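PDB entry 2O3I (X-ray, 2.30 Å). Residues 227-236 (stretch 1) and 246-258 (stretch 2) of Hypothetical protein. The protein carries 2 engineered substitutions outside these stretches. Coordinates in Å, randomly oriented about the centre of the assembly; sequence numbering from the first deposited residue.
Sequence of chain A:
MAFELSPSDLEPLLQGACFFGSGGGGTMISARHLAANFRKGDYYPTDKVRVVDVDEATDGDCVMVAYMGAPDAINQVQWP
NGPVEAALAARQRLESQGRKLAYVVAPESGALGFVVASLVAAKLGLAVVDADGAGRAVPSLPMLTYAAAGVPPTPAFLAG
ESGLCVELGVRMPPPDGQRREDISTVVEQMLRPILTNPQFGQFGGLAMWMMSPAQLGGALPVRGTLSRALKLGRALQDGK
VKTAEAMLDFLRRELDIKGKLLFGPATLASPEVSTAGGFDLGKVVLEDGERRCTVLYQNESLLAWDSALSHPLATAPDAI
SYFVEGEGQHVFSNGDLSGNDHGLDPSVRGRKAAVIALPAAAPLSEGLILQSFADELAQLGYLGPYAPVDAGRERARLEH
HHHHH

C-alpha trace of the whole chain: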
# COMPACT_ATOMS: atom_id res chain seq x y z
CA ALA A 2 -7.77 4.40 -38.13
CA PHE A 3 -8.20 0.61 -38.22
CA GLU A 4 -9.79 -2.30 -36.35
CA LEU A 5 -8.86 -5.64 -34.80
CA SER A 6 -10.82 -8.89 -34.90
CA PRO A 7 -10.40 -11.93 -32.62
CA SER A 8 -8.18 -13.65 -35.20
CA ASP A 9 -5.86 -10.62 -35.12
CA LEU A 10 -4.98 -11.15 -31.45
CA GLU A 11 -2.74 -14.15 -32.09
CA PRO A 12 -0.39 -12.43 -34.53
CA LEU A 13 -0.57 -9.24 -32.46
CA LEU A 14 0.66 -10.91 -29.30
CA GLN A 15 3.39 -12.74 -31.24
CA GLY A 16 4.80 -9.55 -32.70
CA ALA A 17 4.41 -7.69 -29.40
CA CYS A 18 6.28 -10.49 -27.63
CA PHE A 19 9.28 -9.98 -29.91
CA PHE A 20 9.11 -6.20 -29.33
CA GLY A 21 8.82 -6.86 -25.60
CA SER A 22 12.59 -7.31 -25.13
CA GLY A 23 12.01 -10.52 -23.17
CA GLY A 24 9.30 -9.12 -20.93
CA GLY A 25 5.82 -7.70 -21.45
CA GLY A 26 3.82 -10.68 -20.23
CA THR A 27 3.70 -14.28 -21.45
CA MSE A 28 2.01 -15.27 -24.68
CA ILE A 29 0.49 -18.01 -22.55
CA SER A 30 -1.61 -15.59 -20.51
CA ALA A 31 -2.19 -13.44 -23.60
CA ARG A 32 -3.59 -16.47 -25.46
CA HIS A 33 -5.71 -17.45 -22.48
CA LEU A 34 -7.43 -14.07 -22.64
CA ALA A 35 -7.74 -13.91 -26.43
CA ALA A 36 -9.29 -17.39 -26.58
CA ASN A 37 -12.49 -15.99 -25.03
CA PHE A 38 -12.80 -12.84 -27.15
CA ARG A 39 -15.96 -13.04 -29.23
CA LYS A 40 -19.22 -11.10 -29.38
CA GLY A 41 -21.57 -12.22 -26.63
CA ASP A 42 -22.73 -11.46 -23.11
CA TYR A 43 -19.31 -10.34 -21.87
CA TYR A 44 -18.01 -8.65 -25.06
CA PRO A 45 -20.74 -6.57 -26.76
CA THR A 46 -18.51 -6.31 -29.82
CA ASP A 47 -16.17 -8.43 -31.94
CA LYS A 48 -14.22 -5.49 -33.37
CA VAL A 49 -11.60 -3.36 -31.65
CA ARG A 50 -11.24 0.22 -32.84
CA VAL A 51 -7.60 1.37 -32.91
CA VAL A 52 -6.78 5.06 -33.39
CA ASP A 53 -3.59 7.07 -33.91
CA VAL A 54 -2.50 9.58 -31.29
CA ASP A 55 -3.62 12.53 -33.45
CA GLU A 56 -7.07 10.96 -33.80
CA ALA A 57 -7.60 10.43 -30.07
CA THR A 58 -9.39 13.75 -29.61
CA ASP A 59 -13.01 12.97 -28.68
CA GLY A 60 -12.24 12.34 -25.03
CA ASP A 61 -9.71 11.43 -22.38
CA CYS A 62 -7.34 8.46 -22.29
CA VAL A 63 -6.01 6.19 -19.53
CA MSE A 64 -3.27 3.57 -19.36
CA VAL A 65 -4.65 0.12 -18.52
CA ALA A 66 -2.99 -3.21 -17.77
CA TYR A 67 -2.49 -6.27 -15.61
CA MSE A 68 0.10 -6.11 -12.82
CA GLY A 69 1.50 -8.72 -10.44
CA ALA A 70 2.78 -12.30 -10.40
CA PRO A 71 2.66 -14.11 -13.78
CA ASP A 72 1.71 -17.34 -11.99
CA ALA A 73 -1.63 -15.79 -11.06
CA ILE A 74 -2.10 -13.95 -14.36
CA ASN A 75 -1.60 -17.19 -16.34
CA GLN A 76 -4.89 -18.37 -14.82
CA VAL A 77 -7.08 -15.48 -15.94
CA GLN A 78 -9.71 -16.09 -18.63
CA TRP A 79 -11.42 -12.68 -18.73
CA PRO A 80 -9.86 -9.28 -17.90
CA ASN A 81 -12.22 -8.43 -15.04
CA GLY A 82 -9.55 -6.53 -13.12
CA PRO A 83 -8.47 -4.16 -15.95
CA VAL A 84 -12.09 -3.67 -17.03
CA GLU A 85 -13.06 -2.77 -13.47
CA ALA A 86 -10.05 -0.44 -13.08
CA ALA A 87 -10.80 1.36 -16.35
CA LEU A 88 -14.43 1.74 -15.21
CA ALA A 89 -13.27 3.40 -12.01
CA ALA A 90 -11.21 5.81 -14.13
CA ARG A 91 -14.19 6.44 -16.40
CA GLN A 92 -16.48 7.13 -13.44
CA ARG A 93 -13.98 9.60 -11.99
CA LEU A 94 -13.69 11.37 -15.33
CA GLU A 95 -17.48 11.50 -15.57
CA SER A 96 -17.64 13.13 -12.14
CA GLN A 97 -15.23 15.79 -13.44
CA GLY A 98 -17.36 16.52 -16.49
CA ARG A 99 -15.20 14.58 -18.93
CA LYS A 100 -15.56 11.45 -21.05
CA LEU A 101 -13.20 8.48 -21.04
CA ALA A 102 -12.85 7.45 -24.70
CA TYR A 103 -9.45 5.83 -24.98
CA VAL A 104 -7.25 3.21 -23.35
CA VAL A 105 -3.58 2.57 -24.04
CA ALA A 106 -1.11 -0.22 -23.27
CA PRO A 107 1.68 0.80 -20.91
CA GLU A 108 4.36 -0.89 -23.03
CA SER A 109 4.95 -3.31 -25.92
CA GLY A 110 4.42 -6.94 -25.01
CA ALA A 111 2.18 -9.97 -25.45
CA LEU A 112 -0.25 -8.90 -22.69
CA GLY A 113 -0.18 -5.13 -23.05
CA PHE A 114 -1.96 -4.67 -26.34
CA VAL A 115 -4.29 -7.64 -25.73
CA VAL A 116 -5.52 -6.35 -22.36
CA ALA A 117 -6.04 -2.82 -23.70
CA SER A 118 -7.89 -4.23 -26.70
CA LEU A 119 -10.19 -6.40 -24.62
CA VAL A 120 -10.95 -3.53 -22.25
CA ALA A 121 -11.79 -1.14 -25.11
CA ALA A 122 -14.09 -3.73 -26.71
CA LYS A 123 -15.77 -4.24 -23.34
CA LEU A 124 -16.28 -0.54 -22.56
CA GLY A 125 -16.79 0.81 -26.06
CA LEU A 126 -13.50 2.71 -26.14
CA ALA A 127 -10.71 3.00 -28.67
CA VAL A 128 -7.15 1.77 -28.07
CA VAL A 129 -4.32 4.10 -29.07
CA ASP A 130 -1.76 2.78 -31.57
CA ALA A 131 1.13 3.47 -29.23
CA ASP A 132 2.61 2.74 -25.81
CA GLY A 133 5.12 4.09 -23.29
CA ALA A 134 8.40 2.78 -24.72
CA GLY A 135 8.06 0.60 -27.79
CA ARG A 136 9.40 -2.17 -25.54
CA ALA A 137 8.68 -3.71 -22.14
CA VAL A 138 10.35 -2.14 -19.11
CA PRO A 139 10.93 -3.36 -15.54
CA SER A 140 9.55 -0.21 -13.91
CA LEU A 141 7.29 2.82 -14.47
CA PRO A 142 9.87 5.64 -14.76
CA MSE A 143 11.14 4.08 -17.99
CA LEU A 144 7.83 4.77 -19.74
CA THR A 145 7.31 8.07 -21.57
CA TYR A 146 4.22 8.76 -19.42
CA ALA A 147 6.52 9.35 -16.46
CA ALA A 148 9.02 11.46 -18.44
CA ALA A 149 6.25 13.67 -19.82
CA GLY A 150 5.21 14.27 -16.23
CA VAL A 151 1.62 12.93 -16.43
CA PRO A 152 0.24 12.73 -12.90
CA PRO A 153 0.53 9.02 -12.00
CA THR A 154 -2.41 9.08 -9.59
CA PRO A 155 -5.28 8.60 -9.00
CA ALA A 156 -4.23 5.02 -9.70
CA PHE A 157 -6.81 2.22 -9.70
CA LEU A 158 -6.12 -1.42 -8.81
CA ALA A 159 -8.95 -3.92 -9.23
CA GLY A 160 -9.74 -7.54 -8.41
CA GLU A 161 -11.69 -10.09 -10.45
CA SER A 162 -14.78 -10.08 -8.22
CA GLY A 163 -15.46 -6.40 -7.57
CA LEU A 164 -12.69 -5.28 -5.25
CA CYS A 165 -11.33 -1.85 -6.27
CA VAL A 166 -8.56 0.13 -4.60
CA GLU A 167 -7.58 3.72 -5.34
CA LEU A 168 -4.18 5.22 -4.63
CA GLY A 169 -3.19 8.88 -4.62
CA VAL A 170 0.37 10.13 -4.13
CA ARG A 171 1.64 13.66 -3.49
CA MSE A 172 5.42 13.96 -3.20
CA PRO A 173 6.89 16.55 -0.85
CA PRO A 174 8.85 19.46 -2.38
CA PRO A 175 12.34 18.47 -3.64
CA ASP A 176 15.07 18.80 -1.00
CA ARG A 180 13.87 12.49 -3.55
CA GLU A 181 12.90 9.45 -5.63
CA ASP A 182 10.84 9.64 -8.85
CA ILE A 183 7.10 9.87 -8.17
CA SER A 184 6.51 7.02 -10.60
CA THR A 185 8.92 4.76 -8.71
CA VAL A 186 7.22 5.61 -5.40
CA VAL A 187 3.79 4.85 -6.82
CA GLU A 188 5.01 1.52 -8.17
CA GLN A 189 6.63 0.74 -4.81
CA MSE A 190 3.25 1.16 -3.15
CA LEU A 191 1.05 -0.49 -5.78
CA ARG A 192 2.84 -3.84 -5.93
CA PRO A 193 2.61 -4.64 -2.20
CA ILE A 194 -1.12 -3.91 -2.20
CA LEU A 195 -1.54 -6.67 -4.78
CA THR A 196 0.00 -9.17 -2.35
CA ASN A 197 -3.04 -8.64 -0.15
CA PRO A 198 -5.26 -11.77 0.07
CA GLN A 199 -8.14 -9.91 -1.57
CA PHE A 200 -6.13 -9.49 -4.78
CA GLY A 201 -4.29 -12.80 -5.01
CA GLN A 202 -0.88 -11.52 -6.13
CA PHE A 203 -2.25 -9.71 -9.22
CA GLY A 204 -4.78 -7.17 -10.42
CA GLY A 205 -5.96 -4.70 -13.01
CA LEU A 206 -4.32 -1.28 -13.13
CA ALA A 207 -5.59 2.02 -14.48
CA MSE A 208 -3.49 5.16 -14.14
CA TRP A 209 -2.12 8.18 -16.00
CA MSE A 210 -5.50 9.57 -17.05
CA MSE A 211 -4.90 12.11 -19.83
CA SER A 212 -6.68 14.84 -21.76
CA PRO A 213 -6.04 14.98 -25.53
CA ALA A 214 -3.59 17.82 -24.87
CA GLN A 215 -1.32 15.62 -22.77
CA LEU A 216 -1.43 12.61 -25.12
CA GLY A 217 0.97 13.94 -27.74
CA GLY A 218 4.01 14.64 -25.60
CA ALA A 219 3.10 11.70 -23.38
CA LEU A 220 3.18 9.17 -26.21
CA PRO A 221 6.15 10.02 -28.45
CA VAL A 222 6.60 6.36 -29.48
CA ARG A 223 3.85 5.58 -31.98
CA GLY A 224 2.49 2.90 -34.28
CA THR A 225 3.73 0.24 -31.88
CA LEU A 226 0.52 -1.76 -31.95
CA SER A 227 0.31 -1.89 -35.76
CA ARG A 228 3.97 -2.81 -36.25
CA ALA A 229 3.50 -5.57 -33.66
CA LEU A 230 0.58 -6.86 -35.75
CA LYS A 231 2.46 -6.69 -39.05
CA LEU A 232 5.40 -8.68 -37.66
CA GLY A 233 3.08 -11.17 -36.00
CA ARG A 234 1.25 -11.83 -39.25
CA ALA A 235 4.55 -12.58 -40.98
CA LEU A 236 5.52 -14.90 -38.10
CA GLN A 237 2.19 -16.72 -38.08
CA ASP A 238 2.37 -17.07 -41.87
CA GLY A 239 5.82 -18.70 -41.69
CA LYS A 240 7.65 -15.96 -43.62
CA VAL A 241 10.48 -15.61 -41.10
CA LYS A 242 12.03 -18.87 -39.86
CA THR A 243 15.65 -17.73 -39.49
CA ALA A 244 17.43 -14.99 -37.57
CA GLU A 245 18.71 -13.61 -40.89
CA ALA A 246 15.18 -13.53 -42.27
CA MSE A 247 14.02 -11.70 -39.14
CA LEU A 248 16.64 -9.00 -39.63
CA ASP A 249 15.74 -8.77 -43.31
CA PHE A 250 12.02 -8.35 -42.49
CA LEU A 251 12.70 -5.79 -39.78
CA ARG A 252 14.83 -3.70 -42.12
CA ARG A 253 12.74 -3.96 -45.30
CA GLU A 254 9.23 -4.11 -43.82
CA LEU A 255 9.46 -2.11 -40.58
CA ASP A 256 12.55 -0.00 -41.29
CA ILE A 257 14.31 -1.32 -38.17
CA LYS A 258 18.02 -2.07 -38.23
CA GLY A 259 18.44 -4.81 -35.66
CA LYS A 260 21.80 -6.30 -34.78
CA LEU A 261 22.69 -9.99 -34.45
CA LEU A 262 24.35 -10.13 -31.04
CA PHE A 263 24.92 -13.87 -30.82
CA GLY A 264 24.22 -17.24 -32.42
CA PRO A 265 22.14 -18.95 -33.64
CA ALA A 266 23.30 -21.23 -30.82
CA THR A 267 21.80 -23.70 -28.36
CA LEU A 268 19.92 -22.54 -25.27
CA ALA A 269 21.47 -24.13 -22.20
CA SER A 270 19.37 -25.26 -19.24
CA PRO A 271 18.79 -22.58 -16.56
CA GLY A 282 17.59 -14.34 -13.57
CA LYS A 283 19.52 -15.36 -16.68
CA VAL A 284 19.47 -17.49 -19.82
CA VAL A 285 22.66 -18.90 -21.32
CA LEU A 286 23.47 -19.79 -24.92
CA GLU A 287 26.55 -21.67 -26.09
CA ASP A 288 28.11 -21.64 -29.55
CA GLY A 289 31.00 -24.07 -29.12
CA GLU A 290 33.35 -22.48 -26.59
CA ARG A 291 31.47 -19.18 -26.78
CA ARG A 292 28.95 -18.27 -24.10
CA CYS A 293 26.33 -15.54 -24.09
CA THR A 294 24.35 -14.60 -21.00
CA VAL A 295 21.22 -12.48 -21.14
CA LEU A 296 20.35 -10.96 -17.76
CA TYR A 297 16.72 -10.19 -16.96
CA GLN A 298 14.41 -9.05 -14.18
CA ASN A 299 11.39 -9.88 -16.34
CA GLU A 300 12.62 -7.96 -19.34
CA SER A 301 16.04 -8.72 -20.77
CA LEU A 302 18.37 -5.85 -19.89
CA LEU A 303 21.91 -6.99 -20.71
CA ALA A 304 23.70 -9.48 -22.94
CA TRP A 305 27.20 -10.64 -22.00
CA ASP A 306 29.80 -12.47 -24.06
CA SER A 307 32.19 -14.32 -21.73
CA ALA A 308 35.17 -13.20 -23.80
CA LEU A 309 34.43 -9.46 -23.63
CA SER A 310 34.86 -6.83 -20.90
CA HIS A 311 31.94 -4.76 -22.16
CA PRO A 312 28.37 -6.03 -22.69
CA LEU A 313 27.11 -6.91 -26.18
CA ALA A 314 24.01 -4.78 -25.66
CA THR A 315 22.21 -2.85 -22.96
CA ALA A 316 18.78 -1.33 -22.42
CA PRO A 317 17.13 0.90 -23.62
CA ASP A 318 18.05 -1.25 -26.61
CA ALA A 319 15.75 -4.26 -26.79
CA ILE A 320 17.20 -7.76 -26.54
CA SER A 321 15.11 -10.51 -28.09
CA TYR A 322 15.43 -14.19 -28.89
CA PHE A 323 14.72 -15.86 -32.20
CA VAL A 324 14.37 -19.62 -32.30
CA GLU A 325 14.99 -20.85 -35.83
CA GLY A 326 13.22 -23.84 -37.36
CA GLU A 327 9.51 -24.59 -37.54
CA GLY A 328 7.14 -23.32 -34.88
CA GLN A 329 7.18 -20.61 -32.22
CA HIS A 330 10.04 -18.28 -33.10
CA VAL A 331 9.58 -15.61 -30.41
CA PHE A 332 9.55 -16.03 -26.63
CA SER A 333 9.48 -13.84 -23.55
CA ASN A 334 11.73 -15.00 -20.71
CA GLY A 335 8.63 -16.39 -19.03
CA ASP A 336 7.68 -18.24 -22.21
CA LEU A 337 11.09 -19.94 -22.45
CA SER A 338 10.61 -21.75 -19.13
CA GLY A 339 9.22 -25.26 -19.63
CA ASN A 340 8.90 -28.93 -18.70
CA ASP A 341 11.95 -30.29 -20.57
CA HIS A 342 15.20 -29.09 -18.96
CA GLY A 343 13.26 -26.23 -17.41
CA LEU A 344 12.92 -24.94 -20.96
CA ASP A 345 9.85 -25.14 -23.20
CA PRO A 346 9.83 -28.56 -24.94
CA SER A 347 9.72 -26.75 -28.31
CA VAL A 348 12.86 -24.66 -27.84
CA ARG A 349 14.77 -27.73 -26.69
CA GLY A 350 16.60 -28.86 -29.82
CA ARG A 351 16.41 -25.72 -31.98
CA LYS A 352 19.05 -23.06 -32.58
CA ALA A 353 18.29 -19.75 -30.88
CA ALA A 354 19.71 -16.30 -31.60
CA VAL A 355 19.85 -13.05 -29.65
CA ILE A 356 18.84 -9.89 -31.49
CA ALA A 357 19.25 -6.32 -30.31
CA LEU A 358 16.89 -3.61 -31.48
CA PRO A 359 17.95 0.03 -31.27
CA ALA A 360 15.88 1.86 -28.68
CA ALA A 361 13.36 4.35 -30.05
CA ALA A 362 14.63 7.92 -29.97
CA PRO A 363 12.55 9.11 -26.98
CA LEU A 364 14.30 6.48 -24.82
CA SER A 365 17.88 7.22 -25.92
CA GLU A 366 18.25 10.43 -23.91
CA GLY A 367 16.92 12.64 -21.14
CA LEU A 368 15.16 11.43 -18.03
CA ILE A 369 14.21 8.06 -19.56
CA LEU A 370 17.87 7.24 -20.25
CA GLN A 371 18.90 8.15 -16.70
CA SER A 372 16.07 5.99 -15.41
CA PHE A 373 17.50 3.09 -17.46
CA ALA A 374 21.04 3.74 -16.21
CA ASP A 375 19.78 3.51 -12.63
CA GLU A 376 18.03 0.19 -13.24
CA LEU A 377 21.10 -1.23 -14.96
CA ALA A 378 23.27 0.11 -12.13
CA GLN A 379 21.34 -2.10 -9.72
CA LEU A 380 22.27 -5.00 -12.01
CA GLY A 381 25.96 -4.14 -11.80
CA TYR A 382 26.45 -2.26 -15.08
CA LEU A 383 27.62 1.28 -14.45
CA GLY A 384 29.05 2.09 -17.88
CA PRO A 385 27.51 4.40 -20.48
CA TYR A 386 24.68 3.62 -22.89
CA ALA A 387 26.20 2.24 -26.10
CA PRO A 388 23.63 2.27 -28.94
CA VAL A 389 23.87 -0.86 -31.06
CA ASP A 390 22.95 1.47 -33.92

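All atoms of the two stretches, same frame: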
# COMPACT_ATOMS: atom_id res chain seq x y z
N SER A 227 0.36 -1.44 -34.37
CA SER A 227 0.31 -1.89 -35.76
C SER A 227 1.58 -2.62 -36.23
O SER A 227 1.50 -3.62 -36.95
CB SER A 227 -0.03 -0.72 -36.69
OG SER A 227 0.75 0.42 -36.39
N ARG A 228 2.75 -2.13 -35.84
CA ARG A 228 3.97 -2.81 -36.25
C ARG A 228 4.04 -4.18 -35.57
O ARG A 228 4.57 -5.14 -36.13
CB ARG A 228 5.21 -1.98 -35.91
CG ARG A 228 5.49 -1.88 -34.45
CD ARG A 228 6.95 -1.57 -34.17
NE ARG A 228 7.21 -1.86 -32.76
CZ ARG A 228 8.19 -1.32 -32.05
NH1 ARG A 228 9.01 -0.44 -32.60
NH2 ARG A 228 8.31 -1.63 -30.77
N ALA A 229 3.50 -4.29 -34.36
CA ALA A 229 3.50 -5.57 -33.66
C ALA A 229 2.62 -6.55 -34.45
O ALA A 229 2.95 -7.73 -34.57
CB ALA A 229 2.96 -5.41 -32.25
N LEU A 230 1.51 -6.04 -34.97
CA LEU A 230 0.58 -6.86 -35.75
C LEU A 230 1.16 -7.28 -37.10
O LEU A 230 0.98 -8.42 -37.54
CB LEU A 230 -0.73 -6.09 -35.98
CG LEU A 230 -1.79 -6.78 -36.85
CD1 LEU A 230 -2.28 -8.06 -36.18
CD2 LEU A 230 -2.95 -5.81 -37.10
N LYS A 231 1.87 -6.37 -37.76
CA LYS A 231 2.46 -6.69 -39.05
C LYS A 231 3.53 -7.77 -38.92
O LYS A 231 3.61 -8.69 -39.75
CB LYS A 231 3.05 -5.44 -39.70
CG LYS A 231 3.62 -5.68 -41.09
CD LYS A 231 4.01 -4.38 -41.78
CE LYS A 231 4.64 -4.65 -43.14
NZ LYS A 231 5.14 -3.39 -43.75
N LEU A 232 4.35 -7.68 -37.87
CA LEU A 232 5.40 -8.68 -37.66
C LEU A 232 4.77 -10.03 -37.30
O LEU A 232 5.19 -11.09 -37.78
CB LEU A 232 6.35 -8.24 -36.55
CG LEU A 232 7.29 -9.32 -35.98
CD1 LEU A 232 8.19 -9.85 -37.09
CD2 LEU A 232 8.13 -8.74 -34.85
N GLY A 233 3.76 -9.97 -36.43
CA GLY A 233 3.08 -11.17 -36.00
C GLY A 233 2.47 -11.93 -37.16
O GLY A 233 2.54 -13.16 -37.21
N ARG A 234 1.85 -11.21 -38.08
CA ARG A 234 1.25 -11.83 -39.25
C ARG A 234 2.31 -12.57 -40.05
O ARG A 234 2.08 -13.69 -40.50
CB ARG A 234 0.56 -10.76 -40.11
CG ARG A 234 -0.81 -10.36 -39.59
CD ARG A 234 -1.41 -9.18 -40.35
NE ARG A 234 -2.79 -8.94 -39.93
CZ ARG A 234 -3.53 -7.91 -40.33
NH1 ARG A 234 -3.04 -7.02 -41.18
NH2 ARG A 234 -4.78 -7.79 -39.90
N ALA A 235 3.48 -11.95 -40.22
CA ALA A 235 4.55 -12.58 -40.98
C ALA A 235 5.06 -13.82 -40.24
O ALA A 235 5.44 -14.81 -40.87
CB ALA A 235 5.68 -11.59 -41.19
N LEU A 236 5.06 -13.77 -38.91
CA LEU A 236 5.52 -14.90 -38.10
C LEU A 236 4.53 -16.05 -38.21
O LEU A 236 4.92 -17.21 -38.46
CB LEU A 236 5.65 -14.47 -36.63
CG LEU A 236 6.85 -13.57 -36.30
CD1 LEU A 236 6.71 -13.03 -34.90
CD2 LEU A 236 8.14 -14.36 -36.45
N ALA A 246 16.45 -13.94 -41.69
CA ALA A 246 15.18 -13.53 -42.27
C ALA A 246 14.48 -12.51 -41.38
O ALA A 246 13.81 -11.61 -41.87
CB ALA A 246 14.27 -14.75 -42.47
N MSE A 247 14.65 -12.64 -40.07
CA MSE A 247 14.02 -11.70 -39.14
C MSE A 247 14.62 -10.32 -39.34
O MSE A 247 13.89 -9.33 -39.44
CB MSE A 247 14.22 -12.17 -37.69
CG MSE A 247 13.80 -11.15 -36.63
SE MSE A 247 11.97 -10.51 -36.81
CE MSE A 247 11.14 -11.63 -35.47
N LEU A 248 15.95 -10.26 -39.42
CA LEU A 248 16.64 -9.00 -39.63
C LEU A 248 16.25 -8.40 -40.98
O LEU A 248 16.06 -7.19 -41.11
CB LEU A 248 18.15 -9.20 -39.57
CG LEU A 248 18.71 -9.63 -38.21
CD1 LEU A 248 20.19 -9.95 -38.37
CD2 LEU A 248 18.51 -8.53 -37.17
N ASP A 249 16.13 -9.25 -42.00
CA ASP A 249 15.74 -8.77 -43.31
C ASP A 249 14.35 -8.13 -43.22
O ASP A 249 14.17 -6.99 -43.65
CB ASP A 249 15.73 -9.92 -44.33
CG ASP A 249 17.14 -10.36 -44.74
OD1 ASP A 249 18.12 -9.79 -44.22
OD2 ASP A 249 17.27 -11.28 -45.58
N PHE A 250 13.40 -8.84 -42.64
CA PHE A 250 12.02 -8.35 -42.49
C PHE A 250 11.97 -7.03 -41.74
O PHE A 250 11.31 -6.08 -42.16
CB PHE A 250 11.15 -9.38 -41.74
CG PHE A 250 9.70 -8.98 -41.63
CD1 PHE A 250 8.81 -9.24 -42.67
CD2 PHE A 250 9.22 -8.32 -40.51
CE1 PHE A 250 7.48 -8.84 -42.59
CE2 PHE A 250 7.90 -7.92 -40.42
CZ PHE A 250 7.02 -8.18 -41.46
N LEU A 251 12.67 -6.99 -40.61
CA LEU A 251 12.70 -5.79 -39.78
C LEU A 251 13.19 -4.58 -40.57
O LEU A 251 12.61 -3.50 -40.48
CB LEU A 251 13.62 -6.00 -38.58
CG LEU A 251 13.17 -6.99 -37.49
CD1 LEU A 251 14.34 -7.27 -36.55
CD2 LEU A 251 11.99 -6.42 -36.72
N ARG A 252 14.25 -4.78 -41.34
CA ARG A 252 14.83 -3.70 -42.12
C ARG A 252 13.96 -3.26 -43.29
O ARG A 252 13.66 -2.08 -43.44
CB ARG A 252 16.21 -4.13 -42.63
CG ARG A 252 16.98 -3.02 -43.33
CD ARG A 252 18.30 -3.53 -43.88
NE ARG A 252 18.12 -4.58 -44.88
CZ ARG A 252 18.18 -5.89 -44.63
NH1 ARG A 252 18.43 -6.34 -43.40
NH2 ARG A 252 17.99 -6.76 -45.62
N ARG A 253 13.55 -4.23 -44.11
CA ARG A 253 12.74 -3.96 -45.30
C ARG A 253 11.26 -3.64 -45.05
O ARG A 253 10.70 -2.79 -45.73
CB ARG A 253 12.84 -5.15 -46.26
CG ARG A 253 14.27 -5.50 -46.66
CD ARG A 253 14.32 -6.79 -47.47
NE ARG A 253 15.69 -7.20 -47.75
CZ ARG A 253 16.04 -8.40 -48.22
NH1 ARG A 253 15.11 -9.31 -48.47
NH2 ARG A 253 17.32 -8.68 -48.42
N GLU A 254 10.64 -4.33 -44.10
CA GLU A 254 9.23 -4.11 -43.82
C GLU A 254 8.88 -3.15 -42.69
O GLU A 254 7.81 -2.53 -42.72
CB GLU A 254 8.55 -5.46 -43.56
CG GLU A 254 8.50 -6.36 -44.77
CD GLU A 254 7.59 -5.83 -45.86
OE1 GLU A 254 7.56 -6.44 -46.95
OE2 GLU A 254 6.91 -4.81 -45.64
N LEU A 255 9.74 -3.01 -41.69
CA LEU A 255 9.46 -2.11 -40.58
C LEU A 255 10.52 -1.02 -40.42
O LEU A 255 10.45 -0.20 -39.50
CB LEU A 255 9.31 -2.90 -39.27
CG LEU A 255 8.19 -3.94 -39.28
CD1 LEU A 255 8.31 -4.84 -38.05
CD2 LEU A 255 6.84 -3.25 -39.33
N ASP A 256 11.50 -1.00 -41.32
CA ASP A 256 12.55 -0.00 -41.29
C ASP A 256 13.25 0.02 -39.92
O ASP A 256 13.45 1.08 -39.32
CB ASP A 256 11.96 1.37 -41.62
CG ASP A 256 13.01 2.44 -41.82
OD1 ASP A 256 13.99 2.19 -42.55
OD2 ASP A 256 12.85 3.55 -41.26
N ILE A 257 13.62 -1.17 -39.44
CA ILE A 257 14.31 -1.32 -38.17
C ILE A 257 15.61 -2.07 -38.41
O ILE A 257 15.61 -3.18 -38.93
CB ILE A 257 13.45 -2.11 -37.14
CG1 ILE A 257 12.24 -1.28 -36.72
CG2 ILE A 257 14.29 -2.47 -35.92
CD1 ILE A 257 11.26 -2.01 -35.81
N LYS A 258 16.72 -1.45 -38.04
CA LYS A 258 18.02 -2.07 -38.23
C LYS A 258 18.49 -2.78 -36.97
O LYS A 258 19.20 -2.22 -36.15
CB LYS A 258 19.05 -1.01 -38.65
CG LYS A 258 18.74 -0.34 -39.97
CD LYS A 258 19.91 0.50 -40.45
CE LYS A 258 19.64 1.15 -41.80
NZ LYS A 258 20.83 1.88 -42.31

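How do two helices whose axes come no closer than 11.3 Å still touch? They cross at 134°, about midway between perpendicular and antiparallel, and side chains bridge the gap. Arg-228 lies opposite Leu-255, Leu-232 opposite Leu-251, and Leu-236 opposite Met-247, with the CA spacing widening from 7.0 Å for Arg-228 and Leu-255 to 9.1 Å for Leu-236 and Met-247.

What is the main bump on the second helix, and what hollow receives it? It is the ring of Phe-250, whose CA-to-CB bond points toward the first helix; with chi1 in t the ring lodges against one turn of it. Its CE1 meets Ala-235 CB at 3.6 Å, its CE2 meets Leu-232 CA at 3.8 Å, and its CZ lies 3.8 Å from Lys-231 O. The ring thus reaches the backbone itself, and the small methyl of Ala-235 is in close contact with it.

How is the wider end filled? Met-247, a selenomethionine, starts sideways, but its long, flexible chain brings CE to 3.8 Å from Leu-232 CD1 and 4.2 Å from Leu-236 CD2. Leu-232 is a shared knob: its CD1 also lies 3.9 Å from Phe-250 CE2, while its CB is 4.2 Å from Leu-255 CD1.

What closes the other end? Leu-255 places CD2 4.0 Å from Arg-228 CB and 3.9 Å from Lys-231 CD, so the aliphatic parts of two charged residues help to cover a leucine. Beyond the helix, Ile-257 CD1 approaches Arg-228 NH1 at 4.2 Å. The fully extended Lys-231 reaches over to Glu-254, where its NZ donates hydrogen bonds to OE2 and to the backbone O, each at 3.0 Å; the first is also a salt bridge. A long, charged-tipped side chain suits this exposed margin, packing along its length and pairing its charge at the end.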